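Local coordinates for hypothetical protein (Leishmania major, PDB 3LJN) that is of unknown function but folds as a stack of ankyrin repeats, and so probably acts by binding other proteins, at residues Thr47-Phe52 against Val78-His83; Gly84-His89 against Leu118-Glu123; Ser165-Asp170 against Leu204-Lys209; Asp173-Met178 against Asn212-Trp217. All coordinates share one frame; numbering follows the deposited sequence.

Contact 1 of 4, residues Thr47-Phe52 against Val78-His83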
loop_
_atom_site.group_PDB
_atom_site.type_symbol
_atom_site.label_atom_id
_atom_site.label_comp_id
_atom_site.label_asym_id
_atom_site.label_seq_id
_atom_site.Cartn_x
_atom_site.Cartn_y
_atom_site.Cartn_z
ATOM N N THR A 47 6.272 24.994 15.504
ATOM C CA THR A 47 5.296 23.918 15.650
ATOM C C THR A 47 4.242 24.196 16.741
ATOM O O THR A 47 3.710 23.269 17.351
ATOM C CB THR A 47 6.010 22.613 16.012
ATOM O OG1 THR A 47 6.816 22.832 17.184
ATOM C CG2 THR A 47 6.883 22.113 14.848
ATOM N N ILE A 48 3.926 25.469 16.961
ATOM C CA ILE A 48 3.066 25.883 18.063
ATOM C C ILE A 48 1.587 25.638 17.707
ATOM O O ILE A 48 1.122 26.025 16.633
ATOM C CB ILE A 48 3.371 27.364 18.438
ATOM C CG1 ILE A 48 2.688 27.756 19.742
ATOM C CG2 ILE A 48 3.014 28.319 17.294
ATOM C CD1 ILE A 48 3.052 29.133 20.208
ATOM N N GLN A 49 0.852 24.997 18.618
ATOM C CA GLN A 49 -0.462 24.443 18.280
ATOM C C GLN A 49 -1.614 25.196 18.901
ATOM O O GLN A 49 -1.430 25.968 19.832
ATOM C CB GLN A 49 -0.568 22.939 18.594
ATOM C CG GLN A 49 0.224 22.422 19.780
ATOM C CD GLN A 49 0.206 20.881 19.886
ATOM O OE1 GLN A 49 -0.592 20.189 19.238
ATOM N NE2 GLN A 49 1.093 20.345 20.726
ATOM N N ASN A 50 -2.796 24.991 18.315
ATOM C CA ASN A 50 -4.033 25.548 18.811
ATOM C C ASN A 50 -4.772 24.383 19.407
ATOM O O ASN A 50 -4.342 23.265 19.211
ATOM C CB ASN A 50 -4.813 26.250 17.691
ATOM C CG ASN A 50 -5.481 25.287 16.712
ATOM O OD1 ASN A 50 -5.454 24.066 16.875
ATOM N ND2 ASN A 50 -6.100 25.856 15.682
ATOM N N ARG A 51 -5.866 24.615 20.126
ATOM C CA ARG A 51 -6.489 23.534 20.914
ATOM C C ARG A 51 -6.785 22.228 20.160
ATOM O O ARG A 51 -6.931 21.200 20.796
ATOM C CB ARG A 51 -7.753 24.025 21.626
ATOM C CG ARG A 51 -8.894 24.435 20.712
ATOM C CD ARG A 51 -9.832 25.380 21.431
ATOM N NE ARG A 51 -10.732 26.093 20.520
ATOM C CZ ARG A 51 -12.006 25.770 20.280
ATOM N NH1 ARG A 51 -12.581 24.718 20.859
ATOM N NH2 ARG A 51 -12.721 26.503 19.437
ATOM N N PHE A 52 -6.861 22.277 18.825
ATOM C CA PHE A 52 -7.090 21.093 17.970
ATOM C C PHE A 52 -5.808 20.471 17.396
ATOM O O PHE A 52 -5.867 19.646 16.482
ATOM C CB PHE A 52 -7.981 21.451 16.764
ATOM C CG PHE A 52 -9.210 22.221 17.117
ATOM C CD1 PHE A 52 -9.250 23.596 16.955
ATOM C CD2 PHE A 52 -10.326 21.575 17.606
ATOM C CE1 PHE A 52 -10.390 24.320 17.286
ATOM C CE2 PHE A 52 -11.463 22.286 17.939
ATOM C CZ PHE A 52 -11.496 23.664 17.779
ATOM N N VAL A 78 6.429 18.485 12.506
ATOM C CA VAL A 78 5.139 18.544 13.201
ATOM C C VAL A 78 4.861 17.225 13.908
ATOM O O VAL A 78 4.793 16.199 13.259
ATOM C CB VAL A 78 3.990 18.824 12.212
ATOM C CG1 VAL A 78 2.651 18.360 12.780
ATOM C CG2 VAL A 78 3.941 20.313 11.839
ATOM N N HIS A 79 4.695 17.269 15.233
ATOM C CA HIS A 79 4.387 16.075 16.053
ATOM C C HIS A 79 2.974 16.070 16.616
ATOM O O HIS A 79 2.730 15.541 17.692
ATOM C CB HIS A 79 5.363 15.978 17.234
ATOM C CG HIS A 79 6.741 15.566 16.838
ATOM N ND1 HIS A 79 7.020 14.313 16.329
ATOM C CD2 HIS A 79 7.916 16.241 16.867
ATOM C CE1 HIS A 79 8.313 14.239 16.056
ATOM N NE2 HIS A 79 8.879 15.393 16.374
ATOM N N SER A 80 2.041 16.672 15.906
ATOM C CA SER A 80 0.665 16.674 16.344
ATOM C C SER A 80 -0.204 16.370 15.157
ATOM O O SER A 80 0.223 16.490 14.014
ATOM C CB SER A 80 0.287 18.025 16.946
ATOM O OG SER A 80 0.328 19.046 15.970
ATOM N N LEU A 81 -1.435 15.983 15.449
ATOM C CA LEU A 81 -2.383 15.563 14.442
ATOM C C LEU A 81 -3.554 16.528 14.474
ATOM O O LEU A 81 -3.928 17.012 15.537
ATOM C CB LEU A 81 -2.846 14.140 14.748
ATOM C CG LEU A 81 -1.740 13.088 14.632
ATOM C CD1 LEU A 81 -1.889 12.013 15.693
ATOM C CD2 LEU A 81 -1.703 12.489 13.231
ATOM N N TRP A 82 -4.120 16.821 13.312
ATOM C CA TRP A 82 -5.273 17.692 13.230
ATOM C C TRP A 82 -6.393 16.917 12.569
ATOM O O TRP A 82 -6.283 16.511 11.416
ATOM C CB TRP A 82 -4.930 18.956 12.448
ATOM C CG TRP A 82 -6.046 19.927 12.362
ATOM C CD1 TRP A 82 -7.012 20.148 13.297
ATOM C CD2 TRP A 82 -6.316 20.827 11.287
ATOM N NE1 TRP A 82 -7.885 21.115 12.862
ATOM C CE2 TRP A 82 -7.472 21.558 11.633
ATOM C CE3 TRP A 82 -5.698 21.084 10.059
ATOM C CZ2 TRP A 82 -8.023 22.534 10.799
ATOM C CZ3 TRP A 82 -6.240 22.069 9.231
ATOM C CH2 TRP A 82 -7.395 22.773 9.603
ATOM N N HIS A 83 -7.475 16.708 13.312
ATOM C CA HIS A 83 -8.503 15.769 12.909
ATOM C C HIS A 83 -7.799 14.491 12.444
ATOM O O HIS A 83 -8.126 13.937 11.409
ATOM C CB HIS A 83 -9.382 16.359 11.794
ATOM C CG HIS A 83 -10.083 17.635 12.167
ATOM N ND1 HIS A 83 -10.761 17.797 13.358
ATOM C CD2 HIS A 83 -10.242 18.798 11.485
ATOM C CE1 HIS A 83 -11.291 19.008 13.402
ATOM N NE2 HIS A 83 -10.990 19.635 12.279
#
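The two loops run side by side in the same direction, Thr47 facing Val78 with their CA atoms 5.9 Å apart and Phe52 facing Trp82 at 6.1 Å, while the middle bows outward where Gln49 faces Ser80. No hydrogen bond joins them, so this surface contact is made by side chains and a backbone carbonyl. At the far end from Thr47, Phe52 turns its CB to the indole and lies 3.8 Å from Trp82 CD1; its ring then leads away and lies against the Arg51 side chain. Trp82 CG is anti to its backbone N (chi1 -178°), and the CD1 corner of the indole lies beside Phe52 CB. Phe52 O stands 3.4 Å from the same Trp82 CD1, approaching the indole obliquely. In the middle, the Gln49 chain extends across the gap, and its OE1 comes 3.3 Å from Ser80 CB in simple packing; the hydroxyl of Ser80 is instead bonded to Gly53 O. The bend before Phe52 is an Asx turn, in which Asn50 OD1 accepts from Phe52 N at 3.0 Å and also from Cys54 N. The contact is an example of two successive loops of an ankyrin stack meeting through a few side chains. Ile48 faces back onto helix 18-30, whereas Trp82 touches His58 and Lys62 of helix 56-63 and Leu90 of helix 87-93.

Contact 2 of 4, residues Gly84-His89 against Leu118-Glu123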
loop_
_atom_site.group_PDB
_atom_site.type_symbol
_atom_site.label_atom_id
_atom_site.label_comp_id
_atom_site.label_asym_id
_atom_site.label_seq_id
_atom_site.Cartn_x
_atom_site.Cartn_y
_atom_site.Cartn_z
ATOM N N GLY A 84 -6.797 14.056 13.201
ATOM C CA GLY A 84 -6.107 12.798 12.932
ATOM C C GLY A 84 -5.074 12.832 11.830
ATOM O O GLY A 84 -4.542 11.809 11.457
ATOM N N GLN A 85 -4.754 14.005 11.320
ATOM C CA GLN A 85 -3.886 14.079 10.151
ATOM C C GLN A 85 -2.638 14.922 10.334
ATOM O O GLN A 85 -2.595 15.851 11.138
ATOM C CB GLN A 85 -4.687 14.573 8.950
ATOM C CG GLN A 85 -5.761 13.570 8.531
ATOM C CD GLN A 85 -6.449 13.976 7.258
ATOM O OE1 GLN A 85 -7.015 15.077 7.178
ATOM N NE2 GLN A 85 -6.401 13.098 6.236
ATOM N N LYS A 86 -1.630 14.570 9.551
ATOM C CA LYS A 86 -0.342 15.211 9.550
ATOM C C LYS A 86 -0.266 15.994 8.248
ATOM O O LYS A 86 -0.905 15.612 7.285
ATOM C CB LYS A 86 0.723 14.128 9.560
ATOM C CG LYS A 86 1.845 14.362 10.521
ATOM C CD LYS A 86 1.418 14.059 11.930
ATOM C CE LYS A 86 2.621 14.016 12.844
ATOM N NZ LYS A 86 3.751 13.228 12.224
ATOM N N PRO A 87 0.539 17.067 8.188
ATOM C CA PRO A 87 0.554 17.958 7.014
ATOM C C PRO A 87 0.774 17.318 5.639
ATOM O O PRO A 87 0.291 17.854 4.641
ATOM C CB PRO A 87 1.695 18.906 7.332
ATOM C CG PRO A 87 1.698 18.957 8.839
ATOM C CD PRO A 87 1.485 17.541 9.217
ATOM N N ILE A 88 1.486 16.198 5.567
ATOM C CA ILE A 88 1.588 15.480 4.298
ATOM C C ILE A 88 0.210 14.988 3.841
ATOM O O ILE A 88 -0.128 15.102 2.661
ATOM C CB ILE A 88 2.566 14.277 4.362
ATOM C CG1 ILE A 88 2.577 13.493 3.035
ATOM C CG2 ILE A 88 2.205 13.312 5.516
ATOM C CD1 ILE A 88 2.666 14.348 1.786
ATOM N N HIS A 89 -0.579 14.436 4.763
ATOM C CA HIS A 89 -1.848 13.830 4.406
ATOM C C HIS A 89 -2.780 14.855 3.804
ATOM O O HIS A 89 -3.530 14.533 2.881
ATOM C CB HIS A 89 -2.536 13.240 5.626
ATOM C CG HIS A 89 -1.825 12.071 6.232
ATOM N ND1 HIS A 89 -1.240 12.124 7.480
ATOM C CD2 HIS A 89 -1.637 10.809 5.781
ATOM C CE1 HIS A 89 -0.709 10.950 7.765
ATOM N NE2 HIS A 89 -0.932 10.134 6.749
ATOM N N LEU A 118 7.062 10.357 3.794
ATOM C CA LEU A 118 5.932 9.998 2.933
ATOM C C LEU A 118 5.170 8.733 3.364
ATOM O O LEU A 118 4.058 8.510 2.912
ATOM C CB LEU A 118 6.376 9.865 1.470
ATOM C CG LEU A 118 6.655 11.139 0.673
ATOM C CD1 LEU A 118 7.027 10.782 -0.744
ATOM C CD2 LEU A 118 5.457 12.042 0.659
ATOM N N ASN A 119 5.743 7.912 4.231
ATOM C CA ASN A 119 5.079 6.673 4.639
ATOM C C ASN A 119 4.434 6.738 6.027
ATOM O O ASN A 119 4.066 5.706 6.583
ATOM C CB ASN A 119 6.065 5.503 4.556
ATOM C CG ASN A 119 6.638 5.320 3.155
ATOM O OD1 ASN A 119 5.928 5.486 2.166
ATOM N ND2 ASN A 119 7.922 4.978 3.070
ATOM N N GLU A 120 4.286 7.951 6.563
ATOM C CA GLU A 120 3.577 8.183 7.832
ATOM C C GLU A 120 2.131 7.717 7.758
ATOM O O GLU A 120 1.487 7.806 6.709
ATOM C CB GLU A 120 3.566 9.671 8.195
ATOM C CG GLU A 120 4.859 10.197 8.817
ATOM C CD GLU A 120 4.900 10.109 10.347
ATOM O OE1 GLU A 120 5.992 10.361 10.919
ATOM O OE2 GLU A 120 3.854 9.806 10.979
ATOM N N CYS A 121 1.615 7.260 8.892
ATOM C CA CYS A 121 0.240 6.802 8.979
ATOM C C CYS A 121 -0.634 7.794 9.758
ATOM O O CYS A 121 -0.230 8.301 10.803
ATOM C CB CYS A 121 0.213 5.434 9.644
ATOM S SG CYS A 121 -0.950 4.335 8.889
ATOM N N ASP A 122 -1.828 8.075 9.246
ATOM C CA ASP A 122 -2.770 8.922 9.980
ATOM C C ASP A 122 -3.423 8.096 11.079
ATOM O O ASP A 122 -3.144 6.904 11.216
ATOM C CB ASP A 122 -3.796 9.610 9.049
ATOM C CG ASP A 122 -4.826 8.656 8.455
ATOM O OD1 ASP A 122 -5.128 7.623 9.077
ATOM O OD2 ASP A 122 -5.361 8.965 7.358
ATOM N N GLU A 123 -4.251 8.737 11.892
ATOM C CA GLU A 123 -4.936 8.043 12.969
ATOM C C GLU A 123 -6.411 8.428 12.864
ATOM O O GLU A 123 -6.999 8.962 13.789
ATOM C CB GLU A 123 -4.300 8.384 14.330
ATOM C CG GLU A 123 -2.760 8.575 14.276
ATOM C CD GLU A 123 -1.995 8.058 15.511
ATOM O OE1 GLU A 123 -2.497 8.188 16.656
ATOM O OE2 GLU A 123 -0.866 7.534 15.323
#
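Lys86-Pro87-Ile88-His89 is a variant of the Thr-Pro-Leu-His signature that opens the first helix of an ankyrin repeat, and here its Lys86 and His89 meet Glu120 and Asp122 of the following loop. His89 bonds in a way consistent with the signature histidine. Its ND1 accepts from Lys86 N at 3.2 Å with the donor in the ring plane, tying down the N-cap of helix 87-93, while NE2 gives a weak, bent bond to Glu120 O at 3.4 Å. Both ring nitrogens thus have a partner, ND1 in its own segment and NE2, weakly, in the 118-123 loop. Over one face lies Asp122 CB in a CH-pi contact, 3.8 Å from the ring centroid; Ile88 CG2 lies over the other. The Asp122 carboxylate is turned 47° from the imidazole plane, and its OD2 is taken by Trp144 NE1. Lys86, bent at chi2 and chi4, brings NZ to Glu120 OE2 in a long salt bridge of 3.6 Å. At the buried end, the Ile88 and Leu118 side chains cross at about a right angle, CD1 of Ile88 3.8 Å from CD2 of Leu118. Gly84, with a positive phi, opens its segment, and one backbone bond joins the two segments here: Glu123 N points almost straight at Gly84 O, 3.1 Å away.

Contact 3 of 4, residues Ser165-Asp170 against Leu204-Lys209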
loop_
_atom_site.group_PDB
_atom_site.type_symbol
_atom_site.label_atom_id
_atom_site.label_comp_id
_atom_site.label_asym_id
_atom_site.label_seq_id
_atom_site.Cartn_x
_atom_site.Cartn_y
_atom_site.Cartn_z
ATOM N N SER A 165 6.158 4.235 -0.560
ATOM C CA SER A 165 6.309 2.796 -0.800
ATOM C C SER A 165 4.987 2.093 -1.140
ATOM O O SER A 165 4.031 2.160 -0.374
ATOM C CB SER A 165 6.931 2.126 0.425
ATOM O OG SER A 165 7.017 0.721 0.233
ATOM N N PRO A 166 4.928 1.403 -2.284
ATOM C CA PRO A 166 3.688 0.684 -2.578
ATOM C C PRO A 166 3.385 -0.472 -1.634
ATOM O O PRO A 166 2.359 -1.126 -1.797
ATOM C CB PRO A 166 3.916 0.161 -4.001
ATOM C CG PRO A 166 4.828 1.144 -4.599
ATOM C CD PRO A 166 5.770 1.544 -3.482
ATOM N N THR A 167 4.274 -0.726 -0.672
ATOM C CA THR A 167 4.048 -1.750 0.342
ATOM C C THR A 167 4.053 -1.164 1.750
ATOM O O THR A 167 4.342 -1.871 2.710
ATOM C CB THR A 167 5.121 -2.836 0.281
ATOM O OG1 THR A 167 6.391 -2.265 0.614
ATOM C CG2 THR A 167 5.189 -3.453 -1.097
ATOM N N ALA A 168 3.756 0.128 1.881
ATOM C CA ALA A 168 3.614 0.758 3.199
ATOM C C ALA A 168 2.467 0.090 3.964
ATOM O O ALA A 168 1.473 -0.274 3.367
ATOM C CB ALA A 168 3.351 2.236 3.044
ATOM N N LYS A 169 2.605 -0.081 5.273
ATOM C CA LYS A 169 1.567 -0.738 6.063
ATOM C C LYS A 169 0.653 0.266 6.723
ATOM O O LYS A 169 1.127 1.174 7.388
ATOM C CB LYS A 169 2.183 -1.608 7.159
ATOM C CG LYS A 169 2.532 -3.025 6.713
ATOM C CD LYS A 169 2.786 -3.926 7.914
ATOM C CE LYS A 169 3.171 -5.331 7.469
ATOM N NZ LYS A 169 3.361 -6.288 8.606
ATOM N N ASP A 170 -0.654 0.090 6.555
ATOM C CA ASP A 170 -1.633 0.791 7.383
ATOM C C ASP A 170 -1.718 0.110 8.762
ATOM O O ASP A 170 -0.929 -0.788 9.053
ATOM C CB ASP A 170 -3.001 0.902 6.662
ATOM C CG ASP A 170 -3.835 -0.394 6.673
ATOM O OD1 ASP A 170 -3.346 -1.474 7.073
ATOM O OD2 ASP A 170 -5.023 -0.309 6.273
ATOM N N LEU A 204 7.626 -7.606 -0.335
ATOM C CA LEU A 204 6.672 -8.637 -0.704
ATOM C C LEU A 204 6.672 -9.774 0.314
ATOM O O LEU A 204 6.081 -10.830 0.077
ATOM C CB LEU A 204 7.012 -9.172 -2.094
ATOM C CG LEU A 204 7.158 -8.130 -3.207
ATOM C CD1 LEU A 204 7.489 -8.818 -4.520
ATOM C CD2 LEU A 204 5.902 -7.281 -3.337
ATOM N N ASP A 205 7.355 -9.550 1.438
ATOM C CA ASP A 205 7.316 -10.445 2.594
ATOM C C ASP A 205 6.260 -10.015 3.616
ATOM O O ASP A 205 6.013 -10.734 4.573
ATOM C CB ASP A 205 8.712 -10.551 3.258
ATOM C CG ASP A 205 9.238 -9.203 3.816
ATOM O OD1 ASP A 205 8.948 -8.141 3.224
ATOM O OD2 ASP A 205 9.961 -9.211 4.840
ATOM N N TYR A 206 5.646 -8.848 3.414
ATOM C CA TYR A 206 4.576 -8.363 4.285
ATOM C C TYR A 206 3.286 -9.125 4.041
ATOM O O TYR A 206 2.909 -9.351 2.891
ATOM C CB TYR A 206 4.297 -6.875 4.043
ATOM C CG TYR A 206 5.305 -5.908 4.627
ATOM C CD1 TYR A 206 6.275 -6.321 5.534
ATOM C CD2 TYR A 206 5.253 -4.563 4.302
ATOM C CE1 TYR A 206 7.182 -5.428 6.062
ATOM C CE2 TYR A 206 6.153 -3.657 4.838
ATOM C CZ TYR A 206 7.116 -4.100 5.720
ATOM O OH TYR A 206 8.026 -3.222 6.268
ATOM N N ALA A 207 2.608 -9.500 5.123
ATOM C CA ALA A 207 1.358 -10.260 5.043
ATOM C C ALA A 207 0.308 -9.638 5.963
ATOM O O ALA A 207 0.642 -9.080 7.013
ATOM C CB ALA A 207 1.600 -11.708 5.417
ATOM N N ASN A 208 -0.959 -9.727 5.571
ATOM C CA ASN A 208 -2.024 -9.031 6.287
ATOM C C ASN A 208 -2.367 -9.753 7.582
ATOM O O ASN A 208 -1.698 -10.723 7.955
ATOM C CB ASN A 208 -3.256 -8.862 5.394
ATOM C CG ASN A 208 -3.976 -10.166 5.147
ATOM O OD1 ASN A 208 -3.650 -11.187 5.737
ATOM N ND2 ASN A 208 -4.970 -10.138 4.273
ATOM N N LYS A 209 -3.416 -9.286 8.260
ATOM C CA LYS A 209 -3.769 -9.822 9.572
ATOM C C LYS A 209 -4.002 -11.343 9.575
ATOM O O LYS A 209 -3.811 -11.974 10.608
ATOM C CB LYS A 209 -4.982 -9.088 10.145
#
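Lys169 lays its stretched side chain across the face of the Tyr206 ring, an aliphatic and cationic cover for an aromatic residue in the next loop. The chain is extended beyond CG and crosses the ring obliquely. CE does the closest touching, 3.6 Å from Tyr206 CG and 3.8 Å from the ring centroid, a CH-pi contact offset toward the rim. NZ lies farther on, 4.6 Å from the centroid and 26° off the ring normal, which makes an off-centre cation-pi interaction; its stronger partner is the carboxylate of Asp173. The ring also meets the first loop at its edge. There Thr167 O sits in the ring plane, 3.3 Å from Tyr206 CD2, facing the C-H rim. Thr167 itself is held by an ST turn, its backbone N bonded to Ser165 OG, and its CG2 barely reaches Leu204 CD2. No hydrogen bond joins these two loops of the ankyrin stack. With a carbonyl at its edge and a charged amine above its face, the tyrosine ring meets each group with the part of its surface that has complementary polarity, which probably adds a modest electrostatic attraction to what is otherwise apolar packing.

Contact 4 of 4, residues Asp173-Met178 against Asn212-Trp217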
loop_
_atom_site.group_PDB
_atom_site.type_symbol
_atom_site.label_atom_id
_atom_site.label_comp_id
_atom_site.label_asym_id
_atom_site.label_seq_id
_atom_site.Cartn_x
_atom_site.Cartn_y
_atom_site.Cartn_z
ATOM N N ASP A 173 -2.312 -3.748 8.857
ATOM C CA ASP A 173 -1.239 -4.436 8.125
ATOM C C ASP A 173 -1.498 -4.714 6.639
ATOM O O ASP A 173 -1.020 -5.709 6.094
ATOM C CB ASP A 173 -0.807 -5.697 8.878
ATOM C CG ASP A 173 0.108 -5.379 10.067
ATOM O OD1 ASP A 173 -0.127 -4.352 10.757
ATOM O OD2 ASP A 173 1.070 -6.153 10.302
ATOM N N GLU A 174 -2.210 -3.799 5.984
ATOM C CA GLU A 174 -2.443 -3.876 4.545
ATOM C C GLU A 174 -1.631 -2.826 3.826
ATOM O O GLU A 174 -1.473 -1.718 4.309
ATOM C CB GLU A 174 -3.935 -3.696 4.232
ATOM C CG GLU A 174 -4.724 -5.014 4.268
ATOM C CD GLU A 174 -6.106 -4.898 4.921
ATOM O OE1 GLU A 174 -6.540 -3.757 5.256
ATOM O OE2 GLU A 174 -6.755 -5.974 5.111
ATOM N N THR A 175 -1.140 -3.189 2.650
ATOM C CA THR A 175 -0.310 -2.312 1.829
ATOM C C THR A 175 -1.139 -1.591 0.773
ATOM O O THR A 175 -2.280 -1.941 0.549
ATOM C CB THR A 175 0.806 -3.125 1.162
ATOM O OG1 THR A 175 0.257 -4.038 0.205
ATOM C CG2 THR A 175 1.562 -3.921 2.199
ATOM N N PRO A 176 -0.583 -0.550 0.139
ATOM C CA PRO A 176 -1.394 0.052 -0.926
ATOM C C PRO A 176 -1.712 -0.887 -2.088
ATOM O O PRO A 176 -2.784 -0.777 -2.662
ATOM C CB PRO A 176 -0.553 1.244 -1.382
ATOM C CG PRO A 176 0.160 1.649 -0.155
ATOM C CD PRO A 176 0.458 0.380 0.605
ATOM N N LEU A 177 -0.813 -1.807 -2.430
ATOM C CA LEU A 177 -1.119 -2.784 -3.473
ATOM C C LEU A 177 -2.327 -3.596 -3.064
ATOM O O LEU A 177 -3.293 -3.685 -3.818
ATOM C CB LEU A 177 0.063 -3.711 -3.754
ATOM C CG LEU A 177 1.169 -3.051 -4.580
ATOM C CD1 LEU A 177 2.403 -3.929 -4.589
ATOM C CD2 LEU A 177 0.700 -2.735 -6.009
HETATM N N MSE A 178 -2.268 -4.172 -1.864
HETATM C CA MSE A 178 -3.395 -4.911 -1.288
HETATM C C MSE A 178 -4.691 -4.091 -1.380
HETATM O O MSE A 178 -5.743 -4.611 -1.734
HETATM C CB MSE A 178 -3.096 -5.303 0.163
HETATM C CG MSE A 178 -2.199 -6.527 0.314
HETATM SE SE MSE A 178 -1.676 -6.947 2.194
HETATM C CE MSE A 178 -0.350 -8.385 1.918
ATOM N N ASN A 212 -2.108 -13.450 4.710
ATOM C CA ASN A 212 -2.174 -13.395 3.242
ATOM C C ASN A 212 -1.090 -12.511 2.675
ATOM O O ASN A 212 -0.907 -11.383 3.118
ATOM C CB ASN A 212 -3.517 -12.842 2.736
ATOM C CG ASN A 212 -4.659 -13.851 2.814
ATOM O OD1 ASN A 212 -4.510 -15.029 2.482
ATOM N ND2 ASN A 212 -5.818 -13.373 3.236
ATOM N N SER A 213 -0.397 -13.027 1.674
ATOM C CA SER A 213 0.594 -12.282 0.926
ATOM C C SER A 213 -0.118 -11.552 -0.188
ATOM O O SER A 213 -1.324 -11.656 -0.324
ATOM C CB SER A 213 1.613 -13.237 0.314
ATOM O OG SER A 213 1.039 -13.958 -0.761
ATOM N N HIS A 214 0.634 -10.829 -1.001
ATOM C CA HIS A 214 0.070 -10.208 -2.188
ATOM C C HIS A 214 -0.320 -11.280 -3.201
ATOM O O HIS A 214 -1.326 -11.165 -3.878
ATOM C CB HIS A 214 1.073 -9.240 -2.813
ATOM C CG HIS A 214 1.450 -8.092 -1.924
ATOM N ND1 HIS A 214 2.399 -8.200 -0.931
ATOM C CD2 HIS A 214 1.021 -6.807 -1.896
ATOM C CE1 HIS A 214 2.536 -7.031 -0.328
ATOM N NE2 HIS A 214 1.709 -6.169 -0.893
ATOM N N LEU A 215 0.481 -12.332 -3.284
ATOM C CA LEU A 215 0.201 -13.472 -4.157
ATOM C C LEU A 215 -1.046 -14.242 -3.735
ATOM O O LEU A 215 -1.810 -14.698 -4.576
ATOM C CB LEU A 215 1.392 -14.432 -4.148
ATOM C CG LEU A 215 1.435 -15.514 -5.221
ATOM C CD1 LEU A 215 1.447 -14.883 -6.610
ATOM C CD2 LEU A 215 2.663 -16.369 -5.001
ATOM N N HIS A 216 -1.235 -14.409 -2.433
ATOM C CA HIS A 216 -2.477 -14.962 -1.923
ATOM C C HIS A 216 -3.682 -14.132 -2.387
ATOM O O HIS A 216 -4.621 -14.678 -2.939
ATOM C CB HIS A 216 -2.431 -15.065 -0.410
ATOM C CG HIS A 216 -1.566 -16.178 0.092
ATOM N ND1 HIS A 216 -1.899 -17.498 -0.082
ATOM C CD2 HIS A 216 -0.403 -16.172 0.786
ATOM C CE1 HIS A 216 -0.975 -18.258 0.472
ATOM N NE2 HIS A 216 -0.054 -17.477 1.004
ATOM N N TRP A 217 -3.659 -12.817 -2.201
ATOM C CA TRP A 217 -4.570 -11.963 -2.963
ATOM C C TRP A 217 -4.168 -12.145 -4.412
ATOM O O TRP A 217 -3.142 -12.752 -4.686
ATOM C CB TRP A 217 -4.360 -10.508 -2.639
ATOM C CG TRP A 217 -4.778 -10.054 -1.319
ATOM C CD1 TRP A 217 -4.133 -10.257 -0.145
ATOM C CD2 TRP A 217 -5.898 -9.222 -1.027
ATOM N NE1 TRP A 217 -4.799 -9.631 0.880
ATOM C CE2 TRP A 217 -5.889 -8.981 0.362
ATOM C CE3 TRP A 217 -6.917 -8.659 -1.803
ATOM C CZ2 TRP A 217 -6.851 -8.203 0.991
ATOM C CZ3 TRP A 217 -7.878 -7.896 -1.177
ATOM C CH2 TRP A 217 -7.840 -7.672 0.206
#
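Thr175 and His214 supply the one hydrogen bond across this buried contact, OG1 to NE2 at 2.8 Å, the two side chains meeting tip to tip. The same OG1, placed between the backbone N and the carbonyl carbon (chi1 67°), caps helix 176-182 by accepting from Met178 N at 3.3 Å. On the other segment Ser213 caps in the equivalent way, its OG taking His216 N at 2.9 Å. Thr175-Pro176-Leu177-Met178 and Ser213-His214-Leu215-His216 thus both align with the Thr-Pro-Leu-His signature of ankyrin repeats, with Met178 in the histidine place of the first and His214 in the proline place of the second. Contacts with rings fall mainly to Met178, modelled as selenomethionine. Its extended chain carries CE over the centre of the His214 ring, 4.0 Å from the centroid, a CH-pi contact. Nearer the backbone, CG lies over the five-membered ring of Trp217 at 4.3 Å, and SE takes an oblique Met-aromatic position beside that indole. Apolar packing completes the set, with Leu177 CB at the edge of the imidazole, 3.7 Å from His214 CD2. NE2 of His214 is paired with a hydroxyl and one face of the ring is covered by a methyl, partners consistent with its burial, while one threonine oxygen both caps helix 176-182 and meets the segment leading into helix 216-219.

In the fold
The four contacts sample one principle, the packing between successive parts of an ankyrin stack, at different points along an elongated chain. Contact 1 closes before contact 2 opens, and their centres lie 12 Å apart; they touch through Lys86 and Leu81. Contact 2 touches contact 3 in turn, Asn119 reaching Ser165, with centres 17 Å apart. Contacts 3 and 4 interleave along the chain and their centres lie 6 Å apart, the loop and helix-start levels of a single interface before helices 176-182 and 216-219. Contacts 1 and 4 stay about 33 Å apart between centres. Only neighbouring parts meet, as in a solenoid, consistent with an extended protein-binding surface.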